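Local coordinates for capsule biosynthesis protein CapD proenzyme (Bacillus anthracis, PDB 3G9K) that cleaves the poly-gamma-D-glutamate capsule and links the fragments to peptidoglycan as a transpeptidase of the gamma-glutamyltransferase family, built from two chains cut from one precursor, at residues A[128-142]-A[169-183]. Numbering follows the deposited sequence.
Sequences INYAEKGFKVDDSLT and TGETLIQTDLARTLK
F135 and L173 form a hydrogen-bonded antiparallel pair, and their side chains lie side by side on one face of the ribbon, F135 CE2 3.9 Å from L173 CD2. With CG between its backbone N and carbonyl carbon (chi1 72°), the F135 ring is held beside L173. V137 CG1 meets L173 CB at 3.6 Å, approaching roughly at right angles, while V58 of helix 44-58 and L29 of helix 28-39 also touch the F135 side chain. Both backbone bonds join the pair, L173 N to F135 O at 2.9 Å and F135 N to L173 O at 3.2 Å. A water donates to L173 O and Y130 O and accepts from Q175 NE2, which also bonds V57 O.

Beyond the ribbon, V137 and E171, then G170 and V137, continue the backbone pairing; T169 OG1 donates to D139 OD1 from 68° above the carboxylate plane. At the other end, Q175 N bonds to A131 O at 2.8 Å. Here the helices 128-133 and 176-183 run nearly antiparallel (148°, axes 7.6 Å apart), and A131 CB lies 3.8 Å from A179 CB, consistent with small side chains at the close approach. I128 CG1 slides past L182 CB. K183 NZ and E132 OE1 are modelled as a salt bridge at 2.4 Å, implausibly short, so its exact geometry is doubtful. Two waters join E132 OE2 to T176. The other CapD chain packs against helix 176-188, its A31 O bonded by T181 OG1. The arrangement is an antiparallel helix pair continued by a two-stranded antiparallel ribbon, in the longer, N-terminal chain of the processed enzyme, of the Ntn-hydrolase clan.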
ATOM      1  N   ILE A 128     -15.770   2.898 -13.312  1.00 18.01           N
ATOM      2  CA  ILE A 128     -16.594   3.874 -13.979  1.00 18.16           C
ATOM      3  C   ILE A 128     -18.030   3.773 -13.469  1.00 18.48           C
ATOM      4  O   ILE A 128     -18.645   4.785 -13.232  1.00 18.58           O
ATOM      5  CB  ILE A 128     -16.527   3.743 -15.526  1.00 16.86           C
ATOM      6  CG1 ILE A 128     -15.162   4.194 -16.076  1.00 18.17           C
ATOM      7  CG2 ILE A 128     -17.627   4.516 -16.190  1.00 19.55           C
ATOM      8  CD1 ILE A 128     -14.949   3.787 -17.554  1.00 17.96           C
ATOM      9  N   ASN A 129     -18.536   2.547 -13.266  1.00 19.75           N
ATOM     10  CA  ASN A 129     -19.915   2.338 -12.793  1.00 20.26           C
ATOM     11  C   ASN A 129     -20.146   2.911 -11.386  1.00 20.73           C
ATOM     12  O   ASN A 129     -21.153   3.571 -11.109  1.00 19.99           O
ATOM     13  CB  ASN A 129     -20.253   0.831 -12.792  1.00 21.69           C
ATOM     14  CG  ASN A 129     -20.380   0.221 -14.203  1.00 24.32           C
ATOM     15  OD1 ASN A 129     -20.333  -1.020 -14.345  1.00 29.81           O
ATOM     16  ND2 ASN A 129     -20.547   1.060 -15.226  1.00 25.92           N
ATOM     17  N   TYR A 130     -19.190   2.679 -10.487  1.00 20.25           N
ATOM     18  CA  TYR A 130     -19.229   3.258  -9.131  1.00 20.13           C
ATOM     19  C   TYR A 130     -19.088   4.771  -9.134  1.00 19.86           C
ATOM     20  O   TYR A 130     -19.748   5.434  -8.347  1.00 19.54           O
ATOM     21  CB  TYR A 130     -18.172   2.633  -8.203  1.00 20.41           C
ATOM     22  CG  TYR A 130     -18.408   1.177  -7.852  1.00 20.45           C
ATOM     23  CD1 TYR A 130     -19.589   0.760  -7.230  1.00 23.10           C
ATOM     24  CD2 TYR A 130     -17.431   0.224  -8.086  1.00 21.86           C
ATOM     25  CE1 TYR A 130     -19.802  -0.576  -6.900  1.00 21.15           C
ATOM     26  CE2 TYR A 130     -17.632  -1.090  -7.765  1.00 20.97           C
ATOM     27  CZ  TYR A 130     -18.820  -1.494  -7.174  1.00 23.28           C
ATOM     28  OH  TYR A 130     -19.009  -2.829  -6.863  1.00 25.14           O
ATOM     29  N   ALA A 131     -18.298   5.321 -10.055  1.00 20.61           N
ATOM     30  CA  ALA A 131     -18.214   6.787 -10.224  1.00 20.74           C
ATOM     31  C   ALA A 131     -19.574   7.350 -10.689  1.00 21.85           C
ATOM     32  O   ALA A 131     -20.085   8.282 -10.114  1.00 21.28           O
ATOM     33  CB  ALA A 131     -17.122   7.162 -11.220  1.00 20.20           C
ATOM     34  N   GLU A 132     -20.155   6.723 -11.704  1.00 23.29           N
ATOM     35  CA  GLU A 132     -21.315   7.268 -12.388  1.00 24.48           C
ATOM     36  C   GLU A 132     -22.597   6.965 -11.643  1.00 25.27           C
ATOM     37  O   GLU A 132     -23.442   7.852 -11.491  1.00 24.46           O
ATOM     38  CB  GLU A 132     -21.457   6.685 -13.786  1.00 25.26           C
ATOM     39  CG  GLU A 132     -22.516   7.378 -14.608  1.00 28.99           C
ATOM     40  CD  GLU A 132     -21.925   8.302 -15.657  1.00 37.10           C
ATOM     41  OE1 GLU A 132     -21.294   7.761 -16.601  1.00 42.04           O
ATOM     42  OE2 GLU A 132     -22.102   9.555 -15.547  1.00 38.96           O
ATOM     43  N   LYS A 133     -22.737   5.705 -11.209  1.00 25.61           N
ATOM     44  CA  LYS A 133     -23.936   5.256 -10.510  1.00 27.09           C
ATOM     45  C   LYS A 133     -23.862   5.475  -9.005  1.00 26.92           C
ATOM     46  O   LYS A 133     -24.890   5.600  -8.358  1.00 27.66           O
ATOM     47  CB  LYS A 133     -24.216   3.782 -10.810  1.00 28.06           C
ATOM     48  CG  LYS A 133     -24.258   3.420 -12.290  1.00 30.85           C
ATOM     49  CD  LYS A 133     -25.389   4.059 -13.017  1.00 34.88           C
ATOM     50  CE  LYS A 133     -25.499   3.542 -14.455  1.00 35.27           C
ATOM     51  NZ  LYS A 133     -25.939   2.094 -14.533  1.00 39.99           N
ATOM     52  N   GLY A 134     -22.654   5.462  -8.437  1.00 26.32           N
ATOM     53  CA  GLY A 134     -22.482   5.741  -7.023  1.00 25.55           C
ATOM     54  C   GLY A 134     -22.142   4.500  -6.225  1.00 24.40           C
ATOM     55  O   GLY A 134     -22.156   3.391  -6.746  1.00 23.05           O
ATOM     56  N   PHE A 135     -21.796   4.716  -4.957  1.00 24.45           N
ATOM     57  CA  PHE A 135     -21.575   3.632  -3.997  1.00 25.03           C
ATOM     58  C   PHE A 135     -21.922   4.141  -2.603  1.00 25.30           C
ATOM     59  O   PHE A 135     -21.946   5.336  -2.367  1.00 24.52           O
ATOM     60  CB  PHE A 135     -20.117   3.164  -4.028  1.00 23.99           C
ATOM     61  CG  PHE A 135     -19.176   4.137  -3.430  1.00 23.45           C
ATOM     62  CD1 PHE A 135     -18.704   3.970  -2.125  1.00 25.22           C
ATOM     63  CD2 PHE A 135     -18.751   5.231  -4.155  1.00 23.07           C
ATOM     64  CE1 PHE A 135     -17.841   4.879  -1.557  1.00 22.28           C
ATOM     65  CE2 PHE A 135     -17.888   6.141  -3.594  1.00 21.92           C
ATOM     66  CZ  PHE A 135     -17.454   5.979  -2.280  1.00 21.45           C
ATOM     67  N   LYS A 136     -22.221   3.228  -1.687  1.00 26.87           N
ATOM     68  CA  LYS A 136     -22.628   3.613  -0.338  1.00 28.30           C
ATOM     69  C   LYS A 136     -21.411   3.972   0.474  1.00 28.94           C
ATOM     70  O   LYS A 136     -20.493   3.152   0.612  1.00 27.82           O
ATOM     71  CB  LYS A 136     -23.389   2.474   0.354  1.00 29.19           C
ATOM     72  CG  LYS A 136     -24.918   2.563   0.139  1.00 31.29           C
ATOM     73  CD  LYS A 136     -25.686   1.589   1.088  1.00 32.73           C
ATOM     74  CE  LYS A 136     -25.608   2.017   2.582  1.00 36.72           C
ATOM     75  NZ  LYS A 136     -26.010   0.969   3.584  1.00 38.02           N
ATOM     76  N   VAL A 137     -21.382   5.182   1.012  1.00 29.28           N
ATOM     77  CA  VAL A 137     -20.217   5.583   1.791  1.00 30.73           C
ATOM     78  C   VAL A 137     -20.248   4.830   3.122  1.00 31.18           C
ATOM     79  O   VAL A 137     -21.319   4.455   3.608  1.00 31.22           O
ATOM     80  CB  VAL A 137     -20.039   7.144   1.927  1.00 30.86           C
ATOM     81  CG1 VAL A 137     -20.658   7.895   0.743  1.00 29.68           C
ATOM     82  CG2 VAL A 137     -20.562   7.673   3.207  1.00 30.15           C
ATOM     83  N   ASP A 138     -19.064   4.544   3.650  1.00 32.52           N
ATOM     84  CA  ASP A 138     -18.920   3.866   4.937  1.00 33.27           C
ATOM     85  C   ASP A 138     -18.472   4.824   6.026  1.00 34.23           C
ATOM     86  O   ASP A 138     -18.174   5.998   5.773  1.00 33.78           O
ATOM     87  CB  ASP A 138     -17.942   2.679   4.834  1.00 33.95           C
ATOM     88  CG  ASP A 138     -16.549   3.073   4.373  1.00 36.05           C
ATOM     89  OD1 ASP A 138     -16.264   4.254   4.135  1.00 41.34           O
ATOM     90  OD2 ASP A 138     -15.718   2.170   4.218  1.00 41.00           O
ATOM     91  N   ASP A 139     -18.409   4.302   7.247  1.00 34.49           N
ATOM     92  CA  ASP A 139     -17.988   5.081   8.405  1.00 34.75           C
ATOM     93  C   ASP A 139     -16.579   5.647   8.280  1.00 33.91           C
ATOM     94  O   ASP A 139     -16.305   6.727   8.790  1.00 34.23           O
ATOM     95  CB  ASP A 139     -18.116   4.234   9.676  1.00 35.58           C
ATOM     96  CG  ASP A 139     -19.567   3.863   9.981  1.00 38.93           C
ATOM     97  OD1 ASP A 139     -20.359   4.767  10.356  1.00 40.69           O
ATOM     98  OD2 ASP A 139     -19.923   2.666   9.824  1.00 44.35           O
ATOM     99  N   SER A 140     -15.688   4.932   7.607  1.00 32.41           N
ATOM    100  CA  SER A 140     -14.306   5.378   7.505  1.00 31.90           C
ATOM    101  C   SER A 140     -14.106   6.573   6.536  1.00 30.13           C
ATOM    102  O   SER A 140     -13.267   7.445   6.768  1.00 29.04           O
ATOM    103  CB  SER A 140     -13.444   4.225   7.050  1.00 32.20           C
ATOM    104  OG  SER A 140     -14.007   3.678   5.860  1.00 36.79           O
ATOM    105  N   LEU A 141     -14.834   6.585   5.438  1.00 28.41           N
ATOM    106  CA  LEU A 141     -14.765   7.726   4.523  1.00 28.14           C
ATOM    107  C   LEU A 141     -15.389   8.969   5.188  1.00 27.57           C
ATOM    108  O   LEU A 141     -14.827  10.060   5.104  1.00 26.40           O
ATOM    109  CB  LEU A 141     -15.446   7.423   3.191  1.00 27.48           C
ATOM    110  CG  LEU A 141     -15.484   8.588   2.185  1.00 27.58           C
ATOM    111  CD1 LEU A 141     -14.099   9.126   1.897  1.00 26.45           C
ATOM    112  CD2 LEU A 141     -16.184   8.197   0.894  1.00 26.70           C
ATOM    113  N   THR A 142     -16.530   8.818   5.865  1.00 27.94           N
ATOM    114  CA  THR A 142     -17.084   9.935   6.654  1.00 28.36           C
ATOM    115  C   THR A 142     -16.060  10.508   7.626  1.00 28.47           C
ATOM    116  O   THR A 142     -15.772  11.697   7.603  1.00 28.88           O
ATOM    117  CB  THR A 142     -18.372   9.543   7.414  1.00 28.45           C
ATOM    118  OG1 THR A 142     -19.292   8.938   6.497  1.00 30.75           O
ATOM    119  CG2 THR A 142     -19.030  10.772   8.034  1.00 28.67           C
ATOM    120  N   THR A 169     -22.352   8.084   6.559  1.00 36.50           N
ATOM    121  CA  THR A 169     -22.367   6.650   6.355  1.00 36.84           C
ATOM    122  C   THR A 169     -23.720   6.238   5.844  1.00 36.04           C
ATOM    123  O   THR A 169     -24.754   6.756   6.282  1.00 36.69           O
ATOM    124  CB  THR A 169     -22.081   5.915   7.657  1.00 37.20           C
ATOM    125  OG1 THR A 169     -20.758   6.258   8.084  1.00 40.12           O
ATOM    126  CG2 THR A 169     -22.196   4.403   7.472  1.00 38.77           C
ATOM    127  N   GLY A 170     -23.710   5.347   4.865  1.00 35.20           N
ATOM    128  CA  GLY A 170     -24.937   4.848   4.291  1.00 34.30           C
ATOM    129  C   GLY A 170     -25.408   5.604   3.080  1.00 33.85           C
ATOM    130  O   GLY A 170     -26.182   5.070   2.292  1.00 34.56           O
ATOM    131  N   GLU A 171     -24.933   6.835   2.906  1.00 32.96           N
ATOM    132  CA  GLU A 171     -25.391   7.695   1.809  1.00 32.34           C
ATOM    133  C   GLU A 171     -24.711   7.269   0.516  1.00 30.94           C
ATOM    134  O   GLU A 171     -23.610   6.734   0.559  1.00 30.47           O
ATOM    135  CB  GLU A 171     -25.076   9.171   2.108  1.00 32.85           C
ATOM    136  CG  GLU A 171     -25.874   9.751   3.269  1.00 36.57           C
ATOM    137  CD  GLU A 171     -27.321  10.012   2.896  1.00 40.28           C
ATOM    138  OE1 GLU A 171     -27.562  10.920   2.072  1.00 42.64           O
ATOM    139  OE2 GLU A 171     -28.218   9.319   3.426  1.00 44.17           O
ATOM    140  N   THR A 172     -25.365   7.498  -0.617  1.00 28.98           N
ATOM    141  CA  THR A 172     -24.779   7.193  -1.920  1.00 28.42           C
ATOM    142  C   THR A 172     -23.960   8.384  -2.423  1.00 27.63           C
ATOM    143  O   THR A 172     -24.479   9.498  -2.553  1.00 27.70           O
ATOM    144  CB  THR A 172     -25.844   6.834  -2.952  1.00 28.30           C
ATOM    145  OG1 THR A 172     -26.518   5.647  -2.534  1.00 29.37           O
ATOM    146  CG2 THR A 172     -25.228   6.605  -4.338  1.00 28.25           C
ATOM    147  N   LEU A 173     -22.670   8.158  -2.640  1.00 25.35           N
ATOM    148  CA  LEU A 173     -21.817   9.179  -3.248  1.00 24.46           C
ATOM    149  C   LEU A 173     -21.649   8.905  -4.724  1.00 23.03           C
ATOM    150  O   LEU A 173     -21.123   7.845  -5.096  1.00 23.06           O
ATOM    151  CB  LEU A 173     -20.452   9.162  -2.570  1.00 23.50           C
ATOM    152  CG  LEU A 173     -19.368  10.058  -3.169  1.00 23.79           C
ATOM    153  CD1 LEU A 173     -19.796  11.540  -3.176  1.00 20.32           C
ATOM    154  CD2 LEU A 173     -18.085   9.807  -2.401  1.00 23.36           C
ATOM    155  N   ILE A 174     -22.078   9.879  -5.536  1.00 21.92           N
ATOM    156  CA  ILE A 174     -22.007   9.878  -6.990  1.00 21.60           C
ATOM    157  C   ILE A 174     -20.909  10.880  -7.402  1.00 20.40           C
ATOM    158  O   ILE A 174     -20.830  11.977  -6.842  1.00 20.53           O
ATOM    159  CB  ILE A 174     -23.332  10.310  -7.679  1.00 21.44           C
ATOM    160  CG1 ILE A 174     -24.441   9.244  -7.443  1.00 22.25           C
ATOM    161  CG2 ILE A 174     -23.082  10.506  -9.157  1.00 20.78           C
ATOM    162  CD1 ILE A 174     -25.967   9.698  -7.783  1.00 22.11           C
ATOM    163  N   GLN A 175     -20.031  10.444  -8.310  1.00 20.86           N
ATOM    164  CA  GLN A 175     -18.841  11.221  -8.753  1.00 20.52           C
ATOM    165  C   GLN A 175     -18.806  11.397 -10.283  1.00 20.19           C
ATOM    166  O   GLN A 175     -17.996  10.775 -11.001  1.00 18.45           O
ATOM    167  CB  GLN A 175     -17.527  10.564  -8.237  1.00 20.23           C
ATOM    168  CG  GLN A 175     -17.345  10.609  -6.720  1.00 19.72           C
ATOM    169  CD  GLN A 175     -16.103   9.915  -6.236  1.00 20.30           C
ATOM    170  OE1 GLN A 175     -15.062  10.538  -6.023  1.00 19.61           O
ATOM    171  NE2 GLN A 175     -16.212   8.613  -6.044  1.00 15.44           N
ATOM    172  N   THR A 176     -19.686  12.276 -10.762  1.00 20.27           N
ATOM    173  CA  THR A 176     -19.870  12.558 -12.167  1.00 21.32           C
ATOM    174  C   THR A 176     -18.649  13.080 -12.914  1.00 21.28           C
ATOM    175  O   THR A 176     -18.345  12.579 -13.988  1.00 21.39           O
ATOM    176  CB  THR A 176     -21.023  13.518 -12.350  1.00 22.26           C
ATOM    177  OG1 THR A 176     -22.191  12.880 -11.817  1.00 23.40           O
ATOM    178  CG2 THR A 176     -21.223  13.853 -13.824  1.00 23.72           C
ATOM    179  N   ASP A 177     -17.951  14.062 -12.349  1.00 21.95           N
ATOM    180  CA  ASP A 177     -16.698  14.573 -12.924  1.00 21.64           C
ATOM    181  C   ASP A 177     -15.673  13.463 -13.083  1.00 20.47           C
ATOM    182  O   ASP A 177     -15.036  13.368 -14.142  1.00 21.10           O
ATOM    183  CB  ASP A 177     -16.065  15.691 -12.070  1.00 22.17           C
ATOM    184  CG  ASP A 177     -16.896  16.982 -12.024  1.00 26.24           C
ATOM    185  OD1 ASP A 177     -17.883  17.113 -12.751  1.00 27.06           O
ATOM    186  OD2 ASP A 177     -16.496  17.910 -11.281  1.00 31.70           O
ATOM    187  N   LEU A 178     -15.490  12.644 -12.046  1.00 19.49           N
ATOM    188  CA  LEU A 178     -14.567  11.515 -12.119  1.00 19.17           C
ATOM    189  C   LEU A 178     -14.968  10.482 -13.177  1.00 18.30           C
ATOM    190  O   LEU A 178     -14.096   9.918 -13.847  1.00 18.19           O
ATOM    191  CB  LEU A 178     -14.369  10.835 -10.737  1.00 17.56           C
ATOM    192  CG  LEU A 178     -13.404   9.650 -10.600  1.00 19.47           C
ATOM    193  CD1 LEU A 178     -11.976  10.023 -11.052  1.00 16.36           C
ATOM    194  CD2 LEU A 178     -13.404   9.116  -9.124  1.00 19.26           C
ATOM    195  N   ALA A 179     -16.270  10.175 -13.275  1.00 18.90           N
ATOM    196  CA  ALA A 179     -16.746   9.288 -14.347  1.00 19.22           C
ATOM    197  C   ALA A 179     -16.336   9.818 -15.712  1.00 18.76           C
ATOM    198  O   ALA A 179     -15.805   9.091 -16.503  1.00 19.81           O
ATOM    199  CB  ALA A 179     -18.235   9.069 -14.262  1.00 17.34           C
ATOM    200  N   ARG A 180     -16.528  11.107 -15.955  1.00 20.11           N
ATOM    201  CA  ARG A 180     -16.093  11.730 -17.194  1.00 19.57           C
ATOM    202  C   ARG A 180     -14.623  11.492 -17.457  1.00 18.55           C
ATOM    203  O   ARG A 180     -14.252  11.070 -18.566  1.00 17.68           O
ATOM    204  CB  ARG A 180     -16.385  13.231 -17.174  1.00 19.91           C
ATOM    205  CG  ARG A 180     -16.148  13.917 -18.510  1.00 20.78           C
ATOM    206  CD  ARG A 180     -16.591  15.389 -18.441  1.00 23.99           C
ATOM    207  NE  ARG A 180     -17.955  15.480 -17.913  1.00 28.68           N
ATOM    208  CZ  ARG A 180     -18.312  16.033 -16.750  1.00 30.30           C
ATOM    209  NH1 ARG A 180     -17.435  16.604 -15.936  1.00 31.46           N
ATOM    210  NH2 ARG A 180     -19.591  16.019 -16.399  1.00 31.11           N
ATOM    211  N   THR A 181     -13.774  11.750 -16.453  1.00 17.67           N
ATOM    212  CA  THR A 181     -12.345  11.553 -16.609  1.00 17.02           C
ATOM    213  C   THR A 181     -12.032  10.105 -16.917  1.00 17.23           C
ATOM    214  O   THR A 181     -11.242   9.811 -17.817  1.00 16.07           O
ATOM    215  CB  THR A 181     -11.547  12.042 -15.362  1.00 16.59           C
ATOM    216  OG1 THR A 181     -11.848  13.432 -15.134  1.00 18.14           O
ATOM    217  CG2 THR A 181      -9.958  11.827 -15.500  1.00 15.79           C
ATOM    218  N   LEU A 182     -12.608   9.203 -16.132  1.00 16.74           N
ATOM    219  CA  LEU A 182     -12.357   7.772 -16.319  1.00 17.07           C
ATOM    220  C   LEU A 182     -12.857   7.305 -17.727  1.00 17.54           C
ATOM    221  O   LEU A 182     -12.199   6.523 -18.389  1.00 16.91           O
ATOM    222  CB  LEU A 182     -13.010   6.957 -15.198  1.00 17.16           C
ATOM    223  CG  LEU A 182     -12.481   7.140 -13.777  1.00 15.61           C
ATOM    224  CD1 LEU A 182     -13.217   6.275 -12.796  1.00 16.37           C
ATOM    225  CD2 LEU A 182     -10.937   6.810 -13.672  1.00 14.21           C
ATOM    226  N   LYS A 183     -13.999   7.803 -18.170  1.00 18.43           N
ATOM    227  CA  LYS A 183     -14.477   7.471 -19.514  1.00 18.84           C
ATOM    228  C   LYS A 183     -13.525   7.989 -20.591  1.00 20.02           C
ATOM    229  O   LYS A 183     -13.299   7.314 -21.597  1.00 20.02           O
ATOM    230  CB  LYS A 183     -15.909   7.997 -19.703  1.00 19.47           C
ATOM    231  CG  LYS A 183     -16.917   7.137 -18.960  1.00 19.73           C
ATOM    232  CD  LYS A 183     -18.288   7.808 -18.848  1.00 21.45           C
ATOM    233  CE  LYS A 183     -19.360   6.791 -18.666  1.00 25.88           C
ATOM    234  NZ  LYS A 183     -20.717   7.392 -18.921  1.00 29.16           N
TER
HETATM  235  O   HOH W   1     -18.791   7.449  -6.726  1.00 26.45           O
HETATM  236  O   HOH W   2     -20.002  11.745 -15.991  1.00 36.21           O
HETATM  237  O   HOH W   3     -23.026  10.596 -12.872  1.00 40.63           O